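Local atomic coordinates of Co-type Nitrile Hydratase beta subunit (PDB entry 3QYH), a protein that probably forms, as the beta subunit together with an alpha subunit, a cobalt-containing nitrile hydratase that adds water to nitriles to give amides. Residues L37-A42 with P104-A109; D28-V33 with T67-W72; G44-D49 with N78-K83; A119-E124 with G166-P171. One frame throughout, in Å; residues are numbered along the deposited sequence.

Contact 1: L37-A42 with P104-A109; sequences LPALLA and PVLTPA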
# COMPACT_ATOMS: atom_id res chain seq x y z
N LEU B 37 -8.64 -10.63 -7.03
CA LEU B 37 -8.90 -9.20 -6.90
C LEU B 37 -8.92 -8.46 -8.24
O LEU B 37 -9.88 -7.76 -8.54
CB LEU B 37 -7.91 -8.52 -5.97
CG LEU B 37 -8.31 -7.29 -5.17
CD1 LEU B 37 -7.16 -6.31 -4.87
CD2 LEU B 37 -9.67 -6.61 -5.46
N PRO B 38 -7.86 -8.60 -9.05
CA PRO B 38 -7.88 -7.91 -10.35
C PRO B 38 -9.01 -8.44 -11.23
O PRO B 38 -9.60 -7.69 -12.02
CB PRO B 38 -6.53 -8.29 -10.99
CG PRO B 38 -5.74 -8.91 -9.90
CD PRO B 38 -6.63 -9.38 -8.84
N ALA B 39 -9.32 -9.72 -11.10
CA ALA B 39 -10.40 -10.28 -11.93
C ALA B 39 -11.75 -9.62 -11.58
O ALA B 39 -12.52 -9.24 -12.47
CB ALA B 39 -10.46 -11.81 -11.79
N LEU B 40 -12.02 -9.45 -10.30
CA LEU B 40 -13.30 -8.91 -9.87
C LEU B 40 -13.36 -7.41 -10.07
O LEU B 40 -14.41 -6.88 -10.41
CB LEU B 40 -13.59 -9.29 -8.42
CG LEU B 40 -13.72 -10.80 -8.17
CD1 LEU B 40 -13.78 -11.12 -6.67
CD2 LEU B 40 -14.94 -11.38 -8.91
N LEU B 41 -12.25 -6.71 -9.85
CA LEU B 41 -12.20 -5.28 -10.15
C LEU B 41 -12.43 -5.07 -11.66
O LEU B 41 -13.12 -4.13 -12.04
CB LEU B 41 -10.86 -4.66 -9.74
CG LEU B 41 -10.60 -4.47 -8.23
CD1 LEU B 41 -9.13 -4.06 -7.98
CD2 LEU B 41 -11.57 -3.44 -7.65
N ALA B 42 -11.84 -5.91 -12.50
CA ALA B 42 -11.97 -5.75 -13.96
C ALA B 42 -13.45 -5.87 -14.36
O ALA B 42 -13.91 -5.15 -15.24
CB ALA B 42 -11.13 -6.77 -14.71
N PRO B 104 -16.27 -13.42 -17.96
CA PRO B 104 -15.17 -12.75 -17.25
C PRO B 104 -14.62 -11.62 -18.08
O PRO B 104 -14.37 -11.78 -19.27
CB PRO B 104 -14.11 -13.85 -17.08
CG PRO B 104 -14.84 -15.14 -17.26
CD PRO B 104 -15.97 -14.84 -18.24
N VAL B 105 -14.42 -10.47 -17.45
CA VAL B 105 -13.81 -9.36 -18.17
C VAL B 105 -12.30 -9.55 -18.26
O VAL B 105 -11.69 -9.22 -19.26
CB VAL B 105 -14.16 -8.01 -17.51
CG1 VAL B 105 -13.39 -6.88 -18.15
CG2 VAL B 105 -15.66 -7.78 -17.63
N LEU B 106 -11.69 -10.07 -17.20
CA LEU B 106 -10.24 -10.29 -17.24
C LEU B 106 -9.93 -11.60 -17.96
O LEU B 106 -10.06 -12.67 -17.38
CB LEU B 106 -9.65 -10.31 -15.84
CG LEU B 106 -8.12 -10.36 -15.78
CD1 LEU B 106 -7.51 -9.02 -16.19
CD2 LEU B 106 -7.66 -10.77 -14.40
N THR B 107 -9.52 -11.49 -19.23
CA THR B 107 -9.20 -12.67 -20.03
C THR B 107 -7.69 -12.74 -20.27
O THR B 107 -6.99 -11.72 -20.16
CB THR B 107 -9.89 -12.58 -21.39
OG1 THR B 107 -9.45 -11.39 -22.05
CG2 THR B 107 -11.41 -12.53 -21.22
N PRO B 108 -7.19 -13.92 -20.63
CA PRO B 108 -5.74 -14.08 -20.81
C PRO B 108 -5.11 -13.05 -21.77
O PRO B 108 -4.03 -12.56 -21.48
CB PRO B 108 -5.60 -15.49 -21.37
CG PRO B 108 -6.78 -16.22 -20.80
CD PRO B 108 -7.90 -15.20 -20.80
N ALA B 109 -5.80 -12.71 -22.86
CA ALA B 109 -5.30 -11.74 -23.82
C ALA B 109 -5.03 -10.34 -23.27
O ALA B 109 -4.14 -9.64 -23.77
CB ALA B 109 -6.24 -11.65 -25.01
O HOH W 1 -12.87 -11.23 -14.52

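Contact 2: D28-V33 with T67-W72; sequences DWEKTV and TYYELW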
# COMPACT_ATOMS: atom_id res chain seq x y z
N ASP B 28 -0.45 -22.05 -1.22
CA ASP B 28 -1.11 -22.12 -2.53
C ASP B 28 -2.44 -21.38 -2.58
O ASP B 28 -2.73 -20.71 -3.57
CB ASP B 28 -1.29 -23.56 -3.00
CG ASP B 28 -0.01 -24.16 -3.56
OD1 ASP B 28 0.98 -23.41 -3.73
OD2 ASP B 28 -0.00 -25.38 -3.84
N TRP B 29 -3.25 -21.48 -1.52
CA TRP B 29 -4.56 -20.81 -1.52
C TRP B 29 -4.42 -19.28 -1.66
O TRP B 29 -5.30 -18.61 -2.21
CB TRP B 29 -5.38 -21.21 -0.29
CG TRP B 29 -4.80 -20.78 1.06
CD1 TRP B 29 -4.06 -21.54 1.90
CD2 TRP B 29 -4.95 -19.51 1.69
NE1 TRP B 29 -3.72 -20.82 3.02
CE2 TRP B 29 -4.27 -19.57 2.92
CE3 TRP B 29 -5.59 -18.32 1.35
CZ2 TRP B 29 -4.20 -18.49 3.80
CZ3 TRP B 29 -5.53 -17.25 2.22
CH2 TRP B 29 -4.84 -17.35 3.43
N GLU B 30 -3.32 -18.73 -1.19
CA GLU B 30 -3.08 -17.29 -1.33
C GLU B 30 -2.99 -16.84 -2.79
O GLU B 30 -3.36 -15.71 -3.13
CB GLU B 30 -1.80 -16.87 -0.59
CG GLU B 30 -1.90 -17.01 0.94
CD GLU B 30 -0.60 -16.60 1.63
OE1 GLU B 30 0.48 -16.72 1.01
OE2 GLU B 30 -0.66 -16.15 2.80
N LYS B 31 -2.47 -17.70 -3.65
CA LYS B 31 -2.36 -17.36 -5.07
C LYS B 31 -3.73 -17.15 -5.67
O LYS B 31 -3.95 -16.20 -6.43
CB LYS B 31 -1.63 -18.47 -5.84
CG LYS B 31 -0.19 -18.70 -5.35
CD LYS B 31 0.41 -19.97 -5.96
CE LYS B 31 1.78 -20.27 -5.33
NZ LYS B 31 2.42 -21.50 -5.89
N THR B 32 -4.65 -18.05 -5.36
CA THR B 32 -6.03 -17.94 -5.80
C THR B 32 -6.68 -16.65 -5.30
O THR B 32 -7.29 -15.89 -6.08
CB THR B 32 -6.85 -19.14 -5.28
OG1 THR B 32 -6.20 -20.35 -5.70
CG2 THR B 32 -8.29 -19.10 -5.79
N VAL B 33 -6.57 -16.40 -4.00
CA VAL B 33 -7.20 -15.20 -3.43
C VAL B 33 -6.61 -13.92 -4.04
O VAL B 33 -7.33 -13.00 -4.44
CB VAL B 33 -7.07 -15.18 -1.88
CG1 VAL B 33 -7.61 -13.86 -1.34
CG2 VAL B 33 -7.85 -16.36 -1.25
N THR B 67 -4.82 -13.89 8.65
CA THR B 67 -3.66 -13.53 7.84
C THR B 67 -4.13 -12.61 6.71
O THR B 67 -5.33 -12.49 6.45
CB THR B 67 -2.94 -14.77 7.27
OG1 THR B 67 -3.83 -15.48 6.40
CG2 THR B 67 -2.49 -15.70 8.39
N TYR B 68 -3.20 -11.96 6.03
CA TYR B 68 -3.58 -10.92 5.08
C TYR B 68 -4.63 -11.34 4.04
O TYR B 68 -5.64 -10.67 3.87
CB TYR B 68 -2.34 -10.36 4.38
CG TYR B 68 -2.66 -9.21 3.45
CD1 TYR B 68 -2.95 -7.94 3.96
CD2 TYR B 68 -2.67 -9.39 2.07
CE1 TYR B 68 -3.24 -6.89 3.13
CE2 TYR B 68 -2.95 -8.35 1.21
CZ TYR B 68 -3.24 -7.10 1.74
OH TYR B 68 -3.51 -6.05 0.89
N TYR B 69 -4.39 -12.45 3.34
CA TYR B 69 -5.30 -12.84 2.28
C TYR B 69 -6.64 -13.40 2.81
O TYR B 69 -7.60 -13.52 2.06
CB TYR B 69 -4.62 -13.78 1.28
CG TYR B 69 -3.57 -13.06 0.45
CD1 TYR B 69 -3.93 -12.06 -0.47
CD2 TYR B 69 -2.22 -13.34 0.61
CE1 TYR B 69 -2.99 -11.37 -1.21
CE2 TYR B 69 -1.24 -12.66 -0.15
CZ TYR B 69 -1.65 -11.67 -1.04
OH TYR B 69 -0.72 -11.01 -1.78
N GLU B 70 -6.71 -13.68 4.11
CA GLU B 70 -8.01 -13.97 4.71
C GLU B 70 -8.88 -12.72 4.71
O GLU B 70 -10.10 -12.83 4.60
CB GLU B 70 -7.87 -14.49 6.13
CG GLU B 70 -7.34 -15.88 6.21
CD GLU B 70 -7.13 -16.32 7.64
OE1 GLU B 70 -8.14 -16.53 8.34
OE2 GLU B 70 -5.96 -16.41 8.07
N LEU B 71 -8.27 -11.54 4.85
CA LEU B 71 -9.05 -10.30 4.77
C LEU B 71 -9.67 -10.14 3.38
O LEU B 71 -10.83 -9.76 3.24
CB LEU B 71 -8.17 -9.08 5.08
CG LEU B 71 -7.25 -9.23 6.30
CD1 LEU B 71 -6.44 -7.95 6.46
CD2 LEU B 71 -8.05 -9.54 7.55
N TRP B 72 -8.89 -10.44 2.34
CA TRP B 72 -9.41 -10.35 0.99
C TRP B 72 -10.52 -11.36 0.76
O TRP B 72 -11.56 -11.05 0.15
CB TRP B 72 -8.30 -10.59 -0.03
CG TRP B 72 -7.31 -9.46 -0.16
CD1 TRP B 72 -7.05 -8.50 0.76
CD2 TRP B 72 -6.47 -9.19 -1.29
NE1 TRP B 72 -6.08 -7.64 0.28
CE2 TRP B 72 -5.71 -8.04 -0.97
CE3 TRP B 72 -6.28 -9.81 -2.53
CZ2 TRP B 72 -4.76 -7.49 -1.85
CZ3 TRP B 72 -5.34 -9.27 -3.41
CH2 TRP B 72 -4.60 -8.13 -3.07
O HOH W 2 -2.52 -14.69 3.97

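Contact 3: G44-D49 with N78-K83; sequences GNFNLD and NLLVEK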
# COMPACT_ATOMS: atom_id res chain seq x y z
N GLY B 44 -15.80 -4.79 -12.73
CA GLY B 44 -16.56 -3.69 -12.15
C GLY B 44 -17.52 -4.17 -11.05
O GLY B 44 -18.54 -3.53 -10.78
N ASN B 45 -17.23 -5.30 -10.42
CA ASN B 45 -18.12 -5.78 -9.37
C ASN B 45 -18.13 -4.88 -8.12
O ASN B 45 -19.10 -4.85 -7.37
CB ASN B 45 -17.76 -7.20 -8.94
CG ASN B 45 -17.92 -8.22 -10.06
OD1 ASN B 45 -17.11 -9.13 -10.17
ND2 ASN B 45 -19.01 -8.11 -10.85
N PHE B 46 -17.02 -4.18 -7.88
CA PHE B 46 -16.93 -3.20 -6.81
C PHE B 46 -15.71 -2.36 -7.14
O PHE B 46 -14.94 -2.73 -8.02
CB PHE B 46 -16.79 -3.87 -5.44
CG PHE B 46 -15.72 -4.95 -5.37
CD1 PHE B 46 -14.39 -4.61 -5.30
CD2 PHE B 46 -16.06 -6.29 -5.41
CE1 PHE B 46 -13.39 -5.61 -5.25
CE2 PHE B 46 -15.09 -7.29 -5.37
CZ PHE B 46 -13.75 -6.95 -5.27
N ASN B 47 -15.56 -1.20 -6.50
CA ASN B 47 -14.35 -0.41 -6.68
C ASN B 47 -13.41 -0.59 -5.50
O ASN B 47 -13.76 -1.25 -4.53
CB ASN B 47 -14.67 1.07 -6.98
CG ASN B 47 -15.30 1.80 -5.80
OD1 ASN B 47 -14.92 1.60 -4.65
ND2 ASN B 47 -16.27 2.67 -6.09
N LEU B 48 -12.21 -0.03 -5.58
CA LEU B 48 -11.19 -0.30 -4.60
C LEU B 48 -11.53 0.35 -3.25
O LEU B 48 -11.18 -0.17 -2.20
CB LEU B 48 -9.83 0.21 -5.10
CG LEU B 48 -8.61 -0.25 -4.32
CD1 LEU B 48 -8.53 -1.77 -4.30
CD2 LEU B 48 -7.34 0.36 -4.94
N ASP B 49 -12.22 1.48 -3.29
CA ASP B 49 -12.61 2.14 -2.04
C ASP B 49 -13.62 1.28 -1.29
O ASP B 49 -13.53 1.15 -0.06
CB ASP B 49 -13.16 3.55 -2.31
CG ASP B 49 -12.19 4.41 -3.13
OD1 ASP B 49 -12.52 4.73 -4.29
OD2 ASP B 49 -11.10 4.74 -2.62
N ASN B 78 -18.40 -11.39 1.14
CA ASN B 78 -19.37 -10.51 1.75
C ASN B 78 -19.75 -9.33 0.87
O ASN B 78 -20.94 -9.08 0.65
CB ASN B 78 -18.89 -10.06 3.12
CG ASN B 78 -18.97 -11.17 4.14
OD1 ASN B 78 -20.03 -11.46 4.69
ND2 ASN B 78 -17.84 -11.83 4.39
N LEU B 79 -18.76 -8.61 0.36
CA LEU B 79 -19.04 -7.46 -0.50
C LEU B 79 -19.77 -7.91 -1.79
O LEU B 79 -20.64 -7.19 -2.31
CB LEU B 79 -17.75 -6.69 -0.82
CG LEU B 79 -17.87 -5.41 -1.63
CD1 LEU B 79 -18.82 -4.46 -0.91
CD2 LEU B 79 -16.49 -4.76 -1.78
N LEU B 80 -19.45 -9.09 -2.30
CA LEU B 80 -20.12 -9.54 -3.52
C LEU B 80 -21.60 -9.80 -3.23
O LEU B 80 -22.44 -9.70 -4.12
CB LEU B 80 -19.47 -10.79 -4.11
CG LEU B 80 -18.13 -10.55 -4.85
CD1 LEU B 80 -17.56 -11.85 -5.37
CD2 LEU B 80 -18.34 -9.58 -6.00
N VAL B 81 -21.90 -10.18 -2.00
CA VAL B 81 -23.29 -10.37 -1.63
C VAL B 81 -23.98 -9.02 -1.45
O VAL B 81 -25.08 -8.82 -1.96
CB VAL B 81 -23.43 -11.26 -0.38
CG1 VAL B 81 -24.88 -11.29 0.07
CG2 VAL B 81 -22.95 -12.66 -0.70
N GLU B 82 -23.31 -8.09 -0.79
CA GLU B 82 -23.85 -6.74 -0.61
C GLU B 82 -24.12 -6.06 -1.95
O GLU B 82 -25.08 -5.28 -2.07
CB GLU B 82 -22.92 -5.87 0.23
CG GLU B 82 -22.78 -6.32 1.67
CD GLU B 82 -21.61 -5.66 2.40
OE1 GLU B 82 -20.86 -4.88 1.77
OE2 GLU B 82 -21.43 -5.93 3.61
N LYS B 83 -23.29 -6.33 -2.94
CA LYS B 83 -23.42 -5.67 -4.24
C LYS B 83 -24.45 -6.39 -5.11
O LYS B 83 -24.74 -5.96 -6.21
CB LYS B 83 -22.09 -5.61 -4.98
CG LYS B 83 -20.98 -4.82 -4.28
CD LYS B 83 -21.29 -3.33 -4.18
CE LYS B 83 -21.01 -2.61 -5.46
NZ LYS B 83 -21.41 -1.18 -5.35

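Contact 4: A119-E124 with G166-P171; sequences ASAARE and GVFVTP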
# COMPACT_ATOMS: atom_id res chain seq x y z
N ALA B 119 -5.11 1.74 -13.09
CA ALA B 119 -6.21 2.70 -13.16
C ALA B 119 -5.92 3.82 -12.17
O ALA B 119 -6.16 3.68 -10.97
CB ALA B 119 -7.52 2.02 -12.80
N SER B 120 -5.39 4.92 -12.67
CA SER B 120 -5.02 6.04 -11.82
C SER B 120 -6.27 6.67 -11.22
O SER B 120 -7.29 6.77 -11.89
CB SER B 120 -4.23 7.08 -12.63
OG SER B 120 -3.95 8.23 -11.85
N ALA B 121 -6.17 7.11 -9.96
CA ALA B 121 -7.26 7.84 -9.31
C ALA B 121 -7.16 9.35 -9.62
O ALA B 121 -8.01 10.12 -9.19
CB ALA B 121 -7.21 7.62 -7.82
N ALA B 122 -6.11 9.76 -10.33
CA ALA B 122 -5.98 11.17 -10.72
C ALA B 122 -7.11 11.57 -11.67
O ALA B 122 -7.53 10.77 -12.50
CB ALA B 122 -4.62 11.43 -11.36
N ARG B 123 -7.63 12.78 -11.51
CA ARG B 123 -8.67 13.29 -12.39
C ARG B 123 -8.32 14.67 -12.92
O ARG B 123 -7.63 15.46 -12.26
CB ARG B 123 -10.02 13.31 -11.69
CG ARG B 123 -10.53 11.94 -11.28
CD ARG B 123 -11.00 11.13 -12.47
NE ARG B 123 -11.55 9.84 -12.03
CZ ARG B 123 -10.81 8.74 -11.87
NH1 ARG B 123 -9.51 8.77 -12.10
NH2 ARG B 123 -11.39 7.61 -11.48
N GLU B 124 -8.82 14.98 -14.11
CA GLU B 124 -8.49 16.21 -14.80
C GLU B 124 -9.01 17.45 -14.07
O GLU B 124 -8.28 18.42 -13.89
CB GLU B 124 -9.06 16.18 -16.22
CG GLU B 124 -8.54 17.28 -17.12
CD GLU B 124 -7.07 17.10 -17.44
OE1 GLU B 124 -6.63 15.94 -17.58
OE2 GLU B 124 -6.35 18.12 -17.56
N GLY B 166 -2.10 17.46 -6.91
CA GLY B 166 -3.14 17.63 -7.92
C GLY B 166 -4.43 16.95 -7.52
O GLY B 166 -4.63 16.60 -6.35
N VAL B 167 -5.29 16.72 -8.49
CA VAL B 167 -6.66 16.32 -8.25
C VAL B 167 -6.87 14.81 -8.28
O VAL B 167 -6.41 14.14 -9.20
CB VAL B 167 -7.61 16.98 -9.27
CG1 VAL B 167 -9.04 16.45 -9.12
CG2 VAL B 167 -7.58 18.50 -9.12
N PHE B 168 -7.59 14.28 -7.29
CA PHE B 168 -7.86 12.85 -7.18
C PHE B 168 -9.29 12.58 -6.76
O PHE B 168 -9.94 13.43 -6.14
CB PHE B 168 -6.91 12.20 -6.16
CG PHE B 168 -5.49 12.14 -6.63
CD1 PHE B 168 -5.01 11.02 -7.29
CD2 PHE B 168 -4.63 13.21 -6.43
CE1 PHE B 168 -3.68 10.96 -7.74
CE2 PHE B 168 -3.32 13.17 -6.89
CZ PHE B 168 -2.84 12.04 -7.55
N VAL B 169 -9.78 11.39 -7.08
CA VAL B 169 -11.05 10.91 -6.56
C VAL B 169 -11.06 11.02 -5.03
O VAL B 169 -10.02 10.86 -4.39
CB VAL B 169 -11.26 9.42 -6.95
CG1 VAL B 169 -12.46 8.81 -6.19
CG2 VAL B 169 -11.41 9.27 -8.48
N THR B 170 -12.22 11.29 -4.45
CA THR B 170 -12.40 11.27 -3.00
C THR B 170 -12.97 9.93 -2.53
O THR B 170 -14.10 9.56 -2.88
CB THR B 170 -13.35 12.42 -2.55
OG1 THR B 170 -12.75 13.68 -2.87
CG2 THR B 170 -13.62 12.34 -1.03
N PRO B 171 -12.20 9.19 -1.71
CA PRO B 171 -12.62 7.86 -1.27
C PRO B 171 -13.85 7.92 -0.37
O PRO B 171 -14.68 7.02 -0.46
CB PRO B 171 -11.41 7.34 -0.47
CG PRO B 171 -10.29 8.21 -0.87
CD PRO B 171 -10.90 9.56 -1.15

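Contact 1: L37-A42 with P104-A109
Leu-106 packs one methyl into the surface of helix 28-43 at Ala-39. Its CD2 lies 3.7 Å from Ala-39 CA and 4.0 Å from Ala-39 CB, so the methyl rests on the helix backbone as much as on a side chain; Pro-38, one residue earlier, borders the same methyl. Ala-39 and Ala-42 put only a CB in the way, consistent with the close approach of the loop. Leu-106 CG stands anti to the backbone N (chi1 -173°), and from it CD2 reaches Ala-39, while Leu-106 CB meets Ala-42 CB at 4.0 Å, one turn further along. Beside this apolar patch a water accepts from Leu-106 N at 3.1 Å and lies 2.9 Å from Ala-39 O, linking the two backbones where they do not meet directly. The Val-105 end is the solvent side: Val-105 is exposed and touches mainly through CG1, which sits 3.4 Å from Ala-42 O and 4.1 Å from Ala-42 CB; its backbone N is held by Asn-43 OD1, just beyond the helical segment. Leu-106 also packs on Val-111 and Leu-114, so it is shared between helices 28-43 and 111-117. Leu-37 and Leu-40 carry helix 28-43 onto Phe-76 of helix 68-82, and apolar side chains of the partner protein chain cover Ala-39 and Leu-40.

Contact 2: D28-V33 with T67-W72
Trp-29 presents an edge of its indole to Thr-67, whose OG1 lies near the ring plane, 3.7 Å from Trp-29 CH2. Val-33 CG2 sits at the edge too, and one face carries Glu-30 CG, 3.7 Å above the plane and offset toward the rim. Trp-29 CZ3 packs on Tyr-69 CB. The Tyr-69 ring has Tyr-68 CD2 over its centre on one face and the carbonyl Glu-30 O over the opposite face; Glu-30 OE2 and Trp-72 CE3 lie at its edge. Tyr-68 CE2 and Tyr-69 CE1 cover one face of Trp-72, with Val-33 O at the edge.

Glu-30 crosses Tyr-69 at about a right angle, its CG 3.7 Å from Tyr-69 CD2 and its carboxylate turned 68° from the ring. Both carboxylate oxygens have partners: OE1 accepts from the backbone N of Arg-26 and Tyr-27, and Glu-30 OE2 takes a water proton at 2.6 Å. That water also donates to Thr-67 OG1 and accepts from Tyr-69 N, tying the buried acid to the start of helix 68-82. There Glu-70 OE2 accepts from Thr-67 N, above the carboxylate plane, and uses its anti lone pair for Thr-67 OG1. Val-33 CG1, anti to its backbone N (chi1 174°), wedges 3.4 Å from Tyr-69 O and 3.6 Å from Trp-72 CB. The segment axes approach to 9.7 Å at 38°, running in broadly the same direction. This is aromatic-rich helix-helix packing in the helical N-terminal part of a nitrile hydratase beta subunit, with the Trp-72 side chain about 9 Å from the bound cobalt.

Contact 3: G44-D49 with N78-K83
Phe-46 is pressed against Leu-79 and Leu-80 of helix 68-82 from the short connection between helices 28-43 and 48-56. A Schellman motif at Gly-44, with positive phi, ends the first helix; Asn-47 is the N-cap of the second, its OD1 accepting from Glu-50 N. Between them Phe-46 CB begins 3.8 Å from Leu-79 CD2. With CG lodged between the backbone N and the carbonyl carbon (chi1 49°), the ring starts under the same methyl: Phe-46 CG is 3.7 Å from Leu-79 CD2. That methyl makes a CH-pi contact, 4.1 Å from the ring centroid and 28° off the ring normal. Phe-46 CD2 has a CD2 methyl of each leucine near it, and Phe-46 CE2 meets Leu-80 CD2 at 4.0 Å, now at the ring edge and near its plane. Further out, CE1 and CZ reach Leu-37 and Leu-40 of helix 28-43, so the ring is wedged among three helices once Phe-51 is added. Leu-80 CD2 also touches Asn-45 CB at 3.8 Å. At the exposed border Lys-83 bends across the Asn-45 carbonyl, bringing CE 3.5 Å from Asn-45 O, while NZ forms a salt bridge to Glu-50 OE2.

Contact 4: A119-E124 with G166-P171
A single antiparallel beta bridge joins Ala-122 to Phe-168, a non-hydrogen-bonded pair whose CA atoms are 4.3 Å apart. The bonds flank it: Val-169 N donates to Ala-121 O at 3.0 Å and Arg-123 N to Val-167 O at 2.9 Å, both nearly straight at hydrogen (163° and 167°), though Arg-123 N comes from above the carbonyl plane of Val-167. Between them the two CA-H groups make CA-H...O contacts with the same oxygens. Strand 158-168 is an inner strand of the antiparallel sheet of the C-terminal, SH3-clan part, and its backbone also bonds strand 183-191 through Phe-168 and Gln-183; segment 119-124 meets the C-terminal end of this strand through the one bridge. Phe-168 lays CD1 3.5 Å from Ala-122 N, with Ala-122 CB 3.8 Å from Phe-168 CE1. An ST turn precedes the bridge, Ser-120 OG accepting from Ala-122 N. Arg-123 folds back, chi2 -73° bending the chain at CD, and NH1 donates to both Ser-120 O and Ala-122 O at 3.0 and 2.8 Å. Arg-123 NE forms a salt bridge with Glu-180 OE2. Val-169 CG2 lies 3.3 Å above one face of the Arg-123 guanidinium, offset toward its rim.

Contacts 1, 2 and 3 belong to the helical N-terminal part. Contacts 1 and 2 share helix 28-43, with centres about 17 Å apart, and contacts 2 and 3 share helix 68-82 at a similar spacing. Contact 3 is nested inside the loop closed by contact 1, and the two touch where Leu-37, Leu-40 and Leu-41 meet Phe-46; Leu-37 also meets Trp-72, joining contacts 1 and 2. Contact 4 follows all three along the chain and lies in the sheet-containing C-terminal part, about 28 Å between centres from contact 2. It meets contact 3 through Asp-49 and Pro-171, so the helical and beta parts are in direct touch there.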